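Local coordinates for DNA damage response protein Rtt109, putative (PDB 5ZB9), which probably transfers the acetyl group of acetyl-CoA to a lysine of histone H3, in work associated with DNA replication, nucleosome assembly and DNA damage, at residues V7-S12 against V23-I28; V36-A41 against L86-V91; Y239-L244 against K295-F300. All blocks are in the same frame, centred on the assembly; numbering follows the deposited sequence.

Interaction 1: V7-S12 against V23-I28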
ATOM      1  N   VAL A   7     -12.501 -16.379  -1.191  1.00 63.20           N
ATOM      2  CA  VAL A   7     -11.053 -16.562  -1.198  1.00 56.45           C
ATOM      3  C   VAL A   7     -10.501 -16.622   0.230  1.00 52.03           C
ATOM      4  O   VAL A   7     -10.976 -15.918   1.125  1.00 53.46           O
ATOM      5  CB  VAL A   7     -10.356 -15.437  -1.986  1.00 55.53           C
ATOM      6  CG1 VAL A   7      -8.852 -15.642  -2.002  1.00 49.28           C
ATOM      7  CG2 VAL A   7     -10.898 -15.385  -3.406  1.00 61.19           C
ATOM      8  N   ASP A   8      -9.510 -17.483   0.432  1.00 43.77           N
ATOM      9  CA  ASP A   8      -8.902 -17.692   1.740  1.00 42.32           C
ATOM     10  C   ASP A   8      -7.443 -17.230   1.723  1.00 41.14           C
ATOM     11  O   ASP A   8      -6.674 -17.611   0.838  1.00 39.30           O
ATOM     12  CB  ASP A   8      -8.991 -19.171   2.135  1.00 33.65           C
ATOM     13  CG  ASP A   8      -8.472 -19.433   3.533  1.00 47.45           C
ATOM     14  OD1 ASP A   8      -8.835 -18.664   4.449  1.00 56.56           O
ATOM     15  OD2 ASP A   8      -7.700 -20.401   3.725  1.00 50.95           O
ATOM     16  N   LEU A   9      -7.060 -16.413   2.700  1.00 35.62           N
ATOM     17  CA  LEU A   9      -5.706 -15.877   2.736  1.00 31.08           C
ATOM     18  C   LEU A   9      -4.677 -16.978   2.966  1.00 33.94           C
ATOM     19  O   LEU A   9      -3.693 -17.073   2.231  1.00 32.82           O
ATOM     20  CB  LEU A   9      -5.578 -14.800   3.811  1.00 26.06           C
ATOM     21  CG  LEU A   9      -4.158 -14.288   4.070  1.00 29.60           C
ATOM     22  CD1 LEU A   9      -3.473 -13.842   2.774  1.00 23.30           C
ATOM     23  CD2 LEU A   9      -4.189 -13.154   5.075  1.00 24.70           C
ATOM     24  N   GLY A  10      -4.908 -17.811   3.978  1.00 36.33           N
ATOM     25  CA  GLY A  10      -3.966 -18.866   4.319  1.00 35.34           C
ATOM     26  C   GLY A  10      -3.761 -19.840   3.173  1.00 34.99           C
ATOM     27  O   GLY A  10      -2.661 -20.341   2.950  1.00 36.49           O
ATOM     28  N   ASP A  11      -4.826 -20.098   2.430  1.00 34.43           N
ATOM     29  CA  ASP A  11      -4.742 -20.996   1.293  1.00 40.45           C
ATOM     30  C   ASP A  11      -4.013 -20.360   0.112  1.00 40.76           C
ATOM     31  O   ASP A  11      -3.227 -21.023  -0.566  1.00 39.07           O
ATOM     32  CB  ASP A  11      -6.134 -21.434   0.860  1.00 48.19           C
ATOM     33  CG  ASP A  11      -6.101 -22.674  -0.005  1.00 58.00           C
ATOM     34  OD1 ASP A  11      -5.517 -23.696   0.445  1.00 45.98           O
ATOM     35  OD2 ASP A  11      -6.643 -22.615  -1.133  1.00 56.94           O
ATOM     36  N   SER A  12      -4.285 -19.082  -0.138  1.00 36.75           N
ATOM     37  CA  SER A  12      -3.590 -18.351  -1.194  1.00 38.24           C
ATOM     38  C   SER A  12      -2.098 -18.371  -0.939  1.00 33.60           C
ATOM     39  O   SER A  12      -1.293 -18.628  -1.838  1.00 37.37           O
ATOM     40  CB  SER A  12      -4.083 -16.905  -1.273  1.00 34.22           C
ATOM     41  OG  SER A  12      -5.485 -16.859  -1.469  1.00 48.84           O
ATOM     42  N   VAL A  23       4.635 -21.525   8.186  1.00 22.31           N
ATOM     43  CA  VAL A  23       4.500 -20.297   8.959  1.00 28.12           C
ATOM     44  C   VAL A  23       3.120 -20.229   9.591  1.00 25.39           C
ATOM     45  O   VAL A  23       2.220 -20.983   9.227  1.00 28.75           O
ATOM     46  CB  VAL A  23       4.721 -19.040   8.087  1.00 27.27           C
ATOM     47  CG1 VAL A  23       6.126 -19.036   7.491  1.00 21.37           C
ATOM     48  CG2 VAL A  23       3.661 -18.966   6.992  1.00 18.15           C
ATOM     49  N   THR A  24       2.953 -19.316  10.537  1.00 26.31           N
ATOM     50  CA  THR A  24       1.655 -19.077  11.153  1.00 23.37           C
ATOM     51  C   THR A  24       1.243 -17.649  10.836  1.00 23.66           C
ATOM     52  O   THR A  24       2.069 -16.740  10.900  1.00 23.10           O
ATOM     53  CB  THR A  24       1.700 -19.290  12.681  1.00 24.81           C
ATOM     54  OG1 THR A  24       2.094 -20.639  12.960  1.00 31.29           O
ATOM     55  CG2 THR A  24       0.346 -19.009  13.318  1.00 22.62           C
ATOM     56  N   ILE A  25      -0.024 -17.447  10.486  1.00 23.05           N
ATOM     57  CA  ILE A  25      -0.492 -16.111  10.152  1.00 24.14           C
ATOM     58  C   ILE A  25      -1.628 -15.648  11.054  1.00 25.23           C
ATOM     59  O   ILE A  25      -2.499 -16.427  11.454  1.00 25.72           O
ATOM     60  CB  ILE A  25      -0.954 -16.023   8.679  1.00 17.27           C
ATOM     61  CG1 ILE A  25      -2.076 -17.022   8.400  1.00 16.94           C
ATOM     62  CG2 ILE A  25       0.208 -16.272   7.761  1.00 16.06           C
ATOM     63  CD1 ILE A  25      -2.767 -16.791   7.095  1.00 18.76           C
ATOM     64  N   ARG A  26      -1.597 -14.365  11.382  1.00 21.36           N
ATOM     65  CA  ARG A  26      -2.693 -13.733  12.086  1.00 22.67           C
ATOM     66  C   ARG A  26      -3.040 -12.450  11.345  1.00 28.51           C
ATOM     67  O   ARG A  26      -2.256 -11.502  11.275  1.00 27.99           O
ATOM     68  CB  ARG A  26      -2.334 -13.467  13.551  1.00 22.47           C
ATOM     69  CG  ARG A  26      -2.107 -14.756  14.343  1.00 26.62           C
ATOM     70  CD  ARG A  26      -1.647 -14.524  15.785  1.00 24.52           C
ATOM     71  NE  ARG A  26      -1.567 -15.785  16.522  1.00 27.74           N
ATOM     72  CZ  ARG A  26      -0.474 -16.539  16.606  1.00 29.77           C
ATOM     73  NH1 ARG A  26       0.648 -16.159  16.012  1.00 27.26           N
ATOM     74  NH2 ARG A  26      -0.500 -17.674  17.288  1.00 31.99           N
ATOM     75  N   HIS A  27      -4.219 -12.456  10.753  1.00 22.27           N
ATOM     76  CA  HIS A  27      -4.715 -11.337  10.000  1.00 19.15           C
ATOM     77  C   HIS A  27      -5.829 -10.684  10.813  1.00 27.58           C
ATOM     78  O   HIS A  27      -6.878 -11.281  11.035  1.00 25.10           O
ATOM     79  CB  HIS A  27      -5.206 -11.825   8.632  1.00 23.52           C
ATOM     80  CG  HIS A  27      -5.938 -10.792   7.836  1.00 24.24           C
ATOM     81  ND1 HIS A  27      -6.766 -11.121   6.785  1.00 25.53           N
ATOM     82  CD2 HIS A  27      -5.973  -9.442   7.933  1.00 23.24           C
ATOM     83  CE1 HIS A  27      -7.280 -10.019   6.270  1.00 28.09           C
ATOM     84  NE2 HIS A  27      -6.817  -8.986   6.951  1.00 26.59           N
ATOM     85  N   ILE A  28      -5.603  -9.471  11.293  1.00 21.59           N
ATOM     86  CA  ILE A  28      -6.671  -8.798  12.006  1.00 26.45           C
ATOM     87  C   ILE A  28      -7.082  -7.578  11.209  1.00 26.16           C
ATOM     88  O   ILE A  28      -6.271  -6.983  10.511  1.00 27.13           O
ATOM     89  CB  ILE A  28      -6.266  -8.413  13.452  1.00 29.14           C
ATOM     90  CG1 ILE A  28      -5.142  -7.388  13.458  1.00 26.86           C
ATOM     91  CG2 ILE A  28      -5.842  -9.656  14.248  1.00 26.72           C
ATOM     92  CD1 ILE A  28      -4.783  -6.935  14.848  1.00 31.62           C
TER

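Interaction 2: V36-A41 against L86-V91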
ATOM      1  N   VAL A  36     -11.119  10.821   6.822  1.00 31.97           N
ATOM      2  CA  VAL A  36     -10.825  12.001   6.028  1.00 29.42           C
ATOM      3  C   VAL A  36     -10.515  11.560   4.607  1.00 31.20           C
ATOM      4  O   VAL A  36      -9.865  10.534   4.404  1.00 31.04           O
ATOM      5  CB  VAL A  36      -9.635  12.788   6.615  1.00 34.73           C
ATOM      6  CG1 VAL A  36      -9.306  13.988   5.750  1.00 24.69           C
ATOM      7  CG2 VAL A  36      -9.927  13.207   8.057  1.00 25.33           C
ATOM      8  N   ALA A  37     -10.995  12.322   3.629  1.00 29.03           N
ATOM      9  CA  ALA A  37     -10.745  12.032   2.222  1.00 29.94           C
ATOM     10  C   ALA A  37      -9.248  11.984   1.893  1.00 30.40           C
ATOM     11  O   ALA A  37      -8.435  12.678   2.513  1.00 26.85           O
ATOM     12  CB  ALA A  37     -11.441  13.070   1.338  1.00 24.36           C
ATOM     13  N   LEU A  38      -8.898  11.159   0.912  1.00 24.55           N
ATOM     14  CA  LEU A  38      -7.535  11.103   0.405  1.00 30.35           C
ATOM     15  C   LEU A  38      -7.171  12.374  -0.359  1.00 27.69           C
ATOM     16  O   LEU A  38      -6.032  12.835  -0.311  1.00 29.37           O
ATOM     17  CB  LEU A  38      -7.349   9.879  -0.497  1.00 25.04           C
ATOM     18  CG  LEU A  38      -7.282   8.532   0.214  1.00 26.00           C
ATOM     19  CD1 LEU A  38      -7.156   7.401  -0.792  1.00 26.28           C
ATOM     20  CD2 LEU A  38      -6.125   8.510   1.200  1.00 27.43           C
ATOM     21  N   PHE A  39      -8.139  12.932  -1.072  1.00 24.77           N
ATOM     22  CA  PHE A  39      -7.908  14.165  -1.816  1.00 30.51           C
ATOM     23  C   PHE A  39      -8.616  15.353  -1.175  1.00 31.93           C
ATOM     24  O   PHE A  39      -9.781  15.256  -0.792  1.00 35.30           O
ATOM     25  CB  PHE A  39      -8.375  14.011  -3.261  1.00 30.60           C
ATOM     26  CG  PHE A  39      -7.663  12.935  -4.010  1.00 30.31           C
ATOM     27  CD1 PHE A  39      -6.535  13.226  -4.759  1.00 28.08           C
ATOM     28  CD2 PHE A  39      -8.115  11.622  -3.961  1.00 30.55           C
ATOM     29  CE1 PHE A  39      -5.870  12.230  -5.449  1.00 31.22           C
ATOM     30  CE2 PHE A  39      -7.459  10.621  -4.649  1.00 24.75           C
ATOM     31  CZ  PHE A  39      -6.338  10.923  -5.395  1.00 30.02           C
ATOM     32  N   ALA A  40      -7.906  16.467  -1.053  1.00 29.11           N
ATOM     33  CA  ALA A  40      -8.516  17.711  -0.599  1.00 31.53           C
ATOM     34  C   ALA A  40      -9.548  18.202  -1.620  1.00 33.38           C
ATOM     35  O   ALA A  40      -9.347  18.074  -2.836  1.00 27.09           O
ATOM     36  CB  ALA A  40      -7.453  18.776  -0.359  1.00 24.52           C
ATOM     37  N   ALA A  41     -10.654  18.749  -1.118  1.00 29.99           N
ATOM     38  CA  ALA A  41     -11.710  19.286  -1.976  1.00 32.70           C
ATOM     39  C   ALA A  41     -11.275  20.584  -2.628  1.00 29.54           C
ATOM     40  O   ALA A  41     -10.587  21.395  -2.007  1.00 32.82           O
ATOM     41  CB  ALA A  41     -12.988  19.509  -1.178  1.00 37.54           C
ATOM     42  N   LEU A  86     -13.491   5.093  -6.345  1.00 32.94           N
ATOM     43  CA  LEU A  86     -12.135   4.566  -6.224  1.00 28.91           C
ATOM     44  C   LEU A  86     -11.951   3.692  -4.990  1.00 30.61           C
ATOM     45  O   LEU A  86     -12.372   4.064  -3.891  1.00 27.76           O
ATOM     46  CB  LEU A  86     -11.123   5.712  -6.191  1.00 25.88           C
ATOM     47  CG  LEU A  86      -9.635   5.360  -6.187  1.00 27.44           C
ATOM     48  CD1 LEU A  86      -9.222   4.637  -7.477  1.00 20.38           C
ATOM     49  CD2 LEU A  86      -8.801   6.619  -5.974  1.00 20.46           C
ATOM     50  N   THR A  87     -11.336   2.525  -5.186  1.00 28.39           N
ATOM     51  CA  THR A  87     -10.803   1.731  -4.081  1.00 26.77           C
ATOM     52  C   THR A  87      -9.292   1.922  -4.032  1.00 26.63           C
ATOM     53  O   THR A  87      -8.605   1.764  -5.043  1.00 23.71           O
ATOM     54  CB  THR A  87     -11.103   0.226  -4.217  1.00 29.33           C
ATOM     55  OG1 THR A  87     -12.513   0.011  -4.300  1.00 34.83           O
ATOM     56  CG2 THR A  87     -10.552  -0.538  -3.009  1.00 24.13           C
ATOM     57  N   THR A  88      -8.774   2.262  -2.857  1.00 26.98           N
ATOM     58  CA  THR A  88      -7.339   2.436  -2.704  1.00 25.15           C
ATOM     59  C   THR A  88      -6.782   1.501  -1.653  1.00 22.08           C
ATOM     60  O   THR A  88      -7.167   1.558  -0.490  1.00 24.41           O
ATOM     61  CB  THR A  88      -6.977   3.883  -2.332  1.00 22.56           C
ATOM     62  OG1 THR A  88      -7.435   4.761  -3.363  1.00 25.74           O
ATOM     63  CG2 THR A  88      -5.467   4.028  -2.193  1.00 23.07           C
ATOM     64  N   ILE A  89      -5.866   0.642  -2.077  1.00 18.16           N
ATOM     65  CA  ILE A  89      -5.167  -0.238  -1.164  1.00 18.38           C
ATOM     66  C   ILE A  89      -3.760   0.306  -0.876  1.00 21.92           C
ATOM     67  O   ILE A  89      -2.871   0.269  -1.731  1.00 19.03           O
ATOM     68  CB  ILE A  89      -5.105  -1.652  -1.729  1.00 22.20           C
ATOM     69  CG1 ILE A  89      -6.532  -2.171  -1.957  1.00 23.41           C
ATOM     70  CG2 ILE A  89      -4.357  -2.573  -0.790  1.00 16.49           C
ATOM     71  CD1 ILE A  89      -6.583  -3.582  -2.472  1.00 26.64           C
ATOM     72  N   PHE A  90      -3.577   0.832   0.333  1.00 19.96           N
ATOM     73  CA  PHE A  90      -2.346   1.526   0.687  1.00 19.58           C
ATOM     74  C   PHE A  90      -1.559   0.789   1.754  1.00 19.55           C
ATOM     75  O   PHE A  90      -2.101   0.444   2.805  1.00 20.34           O
ATOM     76  CB  PHE A  90      -2.655   2.947   1.175  1.00 21.12           C
ATOM     77  CG  PHE A  90      -1.458   3.672   1.715  1.00 17.07           C
ATOM     78  CD1 PHE A  90      -0.481   4.154   0.859  1.00 17.06           C
ATOM     79  CD2 PHE A  90      -1.310   3.873   3.078  1.00 16.96           C
ATOM     80  CE1 PHE A  90       0.633   4.826   1.357  1.00 17.60           C
ATOM     81  CE2 PHE A  90      -0.202   4.543   3.580  1.00 18.55           C
ATOM     82  CZ  PHE A  90       0.770   5.019   2.718  1.00 18.26           C
ATOM     83  N   VAL A  91      -0.278   0.552   1.482  1.00 16.58           N
ATOM     84  CA  VAL A  91       0.607  -0.078   2.457  1.00 18.27           C
ATOM     85  C   VAL A  91       1.126   0.985   3.420  1.00 22.63           C
ATOM     86  O   VAL A  91       1.794   1.927   2.998  1.00 21.04           O
ATOM     87  CB  VAL A  91       1.798  -0.780   1.779  1.00 20.05           C
ATOM     88  CG1 VAL A  91       2.632  -1.532   2.811  1.00 17.87           C
ATOM     89  CG2 VAL A  91       1.310  -1.706   0.673  1.00 16.42           C
TER

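Interaction 3: Y239-L244 against K295-F300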
ATOM      1  N   TYR A 239       2.868  10.112 -12.928  1.00 22.33           N
ATOM      2  CA  TYR A 239       1.756  10.077 -11.995  1.00 21.63           C
ATOM      3  C   TYR A 239       0.437   9.998 -12.766  1.00 26.40           C
ATOM      4  O   TYR A 239       0.152  10.855 -13.598  1.00 27.59           O
ATOM      5  CB  TYR A 239       1.794  11.311 -11.098  1.00 24.34           C
ATOM      6  CG  TYR A 239       0.616  11.447 -10.156  1.00 27.88           C
ATOM      7  CD1 TYR A 239       0.406  10.528  -9.139  1.00 22.00           C
ATOM      8  CD2 TYR A 239      -0.261  12.516 -10.263  1.00 24.43           C
ATOM      9  CE1 TYR A 239      -0.657  10.661  -8.273  1.00 26.35           C
ATOM     10  CE2 TYR A 239      -1.326  12.656  -9.398  1.00 21.53           C
ATOM     11  CZ  TYR A 239      -1.520  11.729  -8.408  1.00 25.93           C
ATOM     12  OH  TYR A 239      -2.583  11.860  -7.548  1.00 23.66           O
ATOM     13  N   PRO A 240      -0.371   8.964 -12.489  1.00 25.20           N
ATOM     14  CA  PRO A 240      -1.591   8.679 -13.256  1.00 27.94           C
ATOM     15  C   PRO A 240      -2.724   9.643 -12.925  1.00 28.18           C
ATOM     16  O   PRO A 240      -3.795   9.200 -12.509  1.00 30.68           O
ATOM     17  CB  PRO A 240      -1.943   7.256 -12.818  1.00 23.14           C
ATOM     18  CG  PRO A 240      -1.480   7.213 -11.386  1.00 23.03           C
ATOM     19  CD  PRO A 240      -0.200   8.024 -11.365  1.00 23.37           C
ATOM     20  N   LEU A 241      -2.474  10.937 -13.118  1.00 30.72           N
ATOM     21  CA  LEU A 241      -3.393  12.011 -12.738  1.00 29.21           C
ATOM     22  C   LEU A 241      -4.833  11.848 -13.234  1.00 31.89           C
ATOM     23  O   LEU A 241      -5.778  11.983 -12.462  1.00 36.37           O
ATOM     24  CB  LEU A 241      -2.846  13.344 -13.241  1.00 29.17           C
ATOM     25  CG  LEU A 241      -3.773  14.547 -13.096  1.00 34.07           C
ATOM     26  CD1 LEU A 241      -4.061  14.854 -11.625  1.00 24.21           C
ATOM     27  CD2 LEU A 241      -3.159  15.734 -13.795  1.00 29.45           C
ATOM     28  N   HIS A 242      -4.998  11.555 -14.517  1.00 33.40           N
ATOM     29  CA  HIS A 242      -6.328  11.513 -15.108  1.00 39.26           C
ATOM     30  C   HIS A 242      -7.148  10.307 -14.679  1.00 35.98           C
ATOM     31  O   HIS A 242      -8.368  10.317 -14.811  1.00 39.15           O
ATOM     32  CB  HIS A 242      -6.216  11.579 -16.631  1.00 36.25           C
ATOM     33  CG  HIS A 242      -5.686  12.892 -17.113  1.00 52.32           C
ATOM     34  ND1 HIS A 242      -4.345  13.112 -17.352  1.00 59.19           N
ATOM     35  CD2 HIS A 242      -6.306  14.075 -17.329  1.00 46.75           C
ATOM     36  CE1 HIS A 242      -4.168  14.367 -17.728  1.00 50.23           C
ATOM     37  NE2 HIS A 242      -5.341  14.974 -17.719  1.00 48.68           N
ATOM     38  N   GLN A 243      -6.494   9.282 -14.139  1.00 31.13           N
ATOM     39  CA  GLN A 243      -7.226   8.118 -13.639  1.00 31.73           C
ATOM     40  C   GLN A 243      -7.648   8.298 -12.182  1.00 30.54           C
ATOM     41  O   GLN A 243      -8.599   7.676 -11.720  1.00 28.29           O
ATOM     42  CB  GLN A 243      -6.390   6.852 -13.783  1.00 31.28           C
ATOM     43  CG  GLN A 243      -6.014   6.511 -15.213  1.00 29.82           C
ATOM     44  CD  GLN A 243      -5.504   5.088 -15.345  1.00 38.64           C
ATOM     45  OE1 GLN A 243      -6.275   4.129 -15.251  1.00 38.96           O
ATOM     46  NE2 GLN A 243      -4.197   4.940 -15.557  1.00 37.30           N
ATOM     47  N   LEU A 244      -6.940   9.166 -11.471  1.00 32.30           N
ATOM     48  CA  LEU A 244      -7.186   9.388 -10.053  1.00 32.99           C
ATOM     49  C   LEU A 244      -8.035  10.625  -9.780  1.00 34.20           C
ATOM     50  O   LEU A 244      -8.738  10.686  -8.775  1.00 37.11           O
ATOM     51  CB  LEU A 244      -5.855   9.523  -9.318  1.00 33.69           C
ATOM     52  CG  LEU A 244      -5.272   8.291  -8.638  1.00 38.43           C
ATOM     53  CD1 LEU A 244      -5.426   7.052  -9.508  1.00 32.92           C
ATOM     54  CD2 LEU A 244      -3.811   8.552  -8.298  1.00 27.61           C
ATOM     55  N   LYS A 295       3.195  26.199  -7.911  1.00 33.14           N
ATOM     56  CA  LYS A 295       2.084  26.654  -8.752  1.00 34.11           C
ATOM     57  C   LYS A 295       1.443  25.577  -9.622  1.00 37.78           C
ATOM     58  O   LYS A 295       0.351  25.775 -10.152  1.00 43.84           O
ATOM     59  CB  LYS A 295       2.554  27.803  -9.649  1.00 38.33           C
ATOM     60  CG  LYS A 295       2.996  29.045  -8.883  1.00 40.20           C
ATOM     61  CD  LYS A 295       1.859  29.575  -8.023  1.00 45.07           C
ATOM     62  CE  LYS A 295       2.248  30.834  -7.261  1.00 45.48           C
ATOM     63  NZ  LYS A 295       1.043  31.435  -6.608  1.00 44.75           N
ATOM     64  N   SER A 296       2.113  24.444  -9.776  1.00 33.74           N
ATOM     65  CA  SER A 296       1.572  23.357 -10.580  1.00 27.76           C
ATOM     66  C   SER A 296       1.954  21.994 -10.022  1.00 36.33           C
ATOM     67  O   SER A 296       2.839  21.882  -9.161  1.00 30.56           O
ATOM     68  CB  SER A 296       2.067  23.463 -12.011  1.00 32.17           C
ATOM     69  OG  SER A 296       3.435  23.104 -12.072  1.00 33.28           O
ATOM     70  N   LEU A 297       1.298  20.957 -10.534  1.00 30.60           N
ATOM     71  CA  LEU A 297       1.606  19.589 -10.144  1.00 28.01           C
ATOM     72  C   LEU A 297       3.032  19.221 -10.552  1.00 32.32           C
ATOM     73  O   LEU A 297       3.770  18.606  -9.782  1.00 33.55           O
ATOM     74  CB  LEU A 297       0.598  18.626 -10.766  1.00 32.41           C
ATOM     75  CG  LEU A 297       0.673  17.175 -10.303  1.00 33.51           C
ATOM     76  CD1 LEU A 297       0.781  17.099  -8.782  1.00 27.02           C
ATOM     77  CD2 LEU A 297      -0.542  16.418 -10.805  1.00 24.87           C
ATOM     78  N   ALA A 298       3.420  19.613 -11.761  1.00 31.82           N
ATOM     79  CA  ALA A 298       4.783  19.399 -12.244  1.00 33.53           C
ATOM     80  C   ALA A 298       5.809  20.006 -11.295  1.00 33.28           C
ATOM     81  O   ALA A 298       6.863  19.423 -11.035  1.00 36.79           O
ATOM     82  CB  ALA A 298       4.946  19.990 -13.641  1.00 24.46           C
ATOM     83  N   GLN A 299       5.489  21.182 -10.771  1.00 33.46           N
ATOM     84  CA  GLN A 299       6.408  21.906  -9.907  1.00 31.99           C
ATOM     85  C   GLN A 299       6.436  21.289  -8.504  1.00 31.77           C
ATOM     86  O   GLN A 299       7.445  21.368  -7.798  1.00 31.13           O
ATOM     87  CB  GLN A 299       6.013  23.380  -9.851  1.00 32.05           C
ATOM     88  CG  GLN A 299       7.134  24.311  -9.450  1.00 45.12           C
ATOM     89  CD  GLN A 299       6.679  25.763  -9.310  1.00 57.56           C
ATOM     90  OE1 GLN A 299       5.566  26.131  -9.714  1.00 44.50           O
ATOM     91  NE2 GLN A 299       7.545  26.594  -8.727  1.00 48.16           N
ATOM     92  N   PHE A 300       5.327  20.670  -8.108  1.00 30.88           N
ATOM     93  CA  PHE A 300       5.272  19.922  -6.853  1.00 28.07           C
ATOM     94  C   PHE A 300       6.276  18.761  -6.854  1.00 25.48           C
ATOM     95  O   PHE A 300       7.031  18.598  -5.897  1.00 25.98           O
ATOM     96  CB  PHE A 300       3.841  19.408  -6.599  1.00 27.35           C
ATOM     97  CG  PHE A 300       3.715  18.497  -5.400  1.00 23.74           C
ATOM     98  CD1 PHE A 300       3.561  19.020  -4.126  1.00 23.39           C
ATOM     99  CD2 PHE A 300       3.741  17.117  -5.551  1.00 21.91           C
ATOM    100  CE1 PHE A 300       3.450  18.187  -3.023  1.00 20.04           C
ATOM    101  CE2 PHE A 300       3.627  16.278  -4.452  1.00 20.23           C
ATOM    102  CZ  PHE A 300       3.479  16.814  -3.189  1.00 22.51           C
TER

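Interaction 1: V7-S12 against V23-I28
Along V23-I28, I25 is the first residue to touch helix 9-16, pressing its CD1 methyl against the backbone of G10, with CD1 3.7 Å from G10 CA. Because glycine has no side chain, the methyl can settle directly on the first helical turn. The torsion chi1 of 59° sets I25 CG1 between the backbone N and the carbonyl carbon, and from there CD1 is carried up to the helix; the same methyl lies 4.2 Å from L9 CG, the two side chains passing at a slant. This is a helix packed against a β-sheet, an α/β layer in which successive strand residues face opposite ways: R26 turns its back on helix 9-16 and forms a salt bridge with E70 while touching helix 439-457. The helix starts at D8, the N-cap, whose OD2 accepts a weak bond from D11 N. D8 O is gripped twice, by S12 N at 3.0 Å and by S12 OG at 2.7 Å, from opposite faces of its plane. Two residues beyond I25, H27 again faces the helix, and L9 CD2 reaches its ring obliquely, 3.7 Å from H27 ND1. At the other ring nitrogen, H27 NE2 is hydrogen-bonded to H55, and F119 of helix 111-127 meets both the H27 ring, edge-to-face, and L9.

Interaction 2: V36-A41 against L86-V91
L38 and T88 meet end to end, the leucine sending its CD1 methyl straight at the threonine side chain. CD1 of L38 lies 3.7 Å from T88 OG1 and 3.8 Å from T88 CB, distances of van der Waals contact with no hydrogen bond between the segments. Both side chains are in relaxed conformations. In L38, CG sits opposite the carbonyl carbon (chi1 -73°) and the extended chi2 of 178° stretches one branch forward, which is how a residue in irregular chain spans a CA separation of 9.2 Å from T88. In T88 the hydroxyl OG1 is anti to the carbonyl carbon and CG2 anti to the backbone N, and the L38 CD1 methyl touches both branches, with OG1 the nearer. The second pair is looser: L86, with CG trans to its backbone N (chi1 -175°), brings CD2 to the edge of the F39 ring, near the ring plane, 4.4 Å from F39 CE2. Thus an aromatic edge, and not a face, receives the leucine. The loop 36-41, between strands 22-35 and 50-61, in this way lies against strand 86-96, itself flanked in the central sheet by strands 71-82 and 133-140; Y81 and F259 touch both L38 and T88, and helix 111-127 packs against I89 and V91.

Interaction 3: Y239-L244 against K295-F300
One methyl group does nearly all the work here: CD2 of L297 fits against both Y239 and L241. It stands 3.9 Å from Y239 CD2, approaching the tyrosine ring obliquely while the two side chains cross at about a right angle, and is likewise 3.9 Å from L241 CD1, with L241 CD2 scarcely farther away at 4.0 Å. L241 and L297 slide past each other in opposite directions, and both terminal methyls of L241 touch the one L297 methyl. The extension of L297, whose chi1 of -172° puts CG trans to the backbone N, lets a single methyl cross the gap between backbones whose nearest CA atoms, those of L241 and L297, are 9.4 Å apart. Beyond the two segments, the Y239 OH is hydrogen-bonded to L255 O, and the ring meets that of W320 edge-to-face.

Away from this cluster the contact soon thins, and all three touching residues remain partly exposed. K295 and A298 are exposed to solvent, yet this end of the helix is tied down by polar bonds: S296 OG accepts from Q299 N at 3.1 Å, and Q299 OE1 accepts from K295 N at 3.0 Å. The contact joins two helix starts through the first helical residue of each, L241 and L297. Helix 297-304 begins with a serine N-cap, whereas helix 241-244 is entered through an inverse gamma turn centred on P240, closed by L241 N donating to Y239 O.

In the fold
From the N terminus, interaction 1 comes first, closing a short connection of ten residues and folding helix 9-16 back onto strand 22-35. Interaction 2 then closes a longer span that includes strands 50-61 and 71-82, bringing the loop after strand 22-35 to strand 86-96; both contacts reach the same sheet, with centres about 26 Å apart. Interaction 3 joins two short helices across fifty intervening residues. The three loops follow one another in series, none nested and none crossing. Interactions 2 and 3 nevertheless touch, F39 CE1 lying 3.9 Å from Y239 OH, while interactions 1 and 3 sit on opposite sides of the chain's centre.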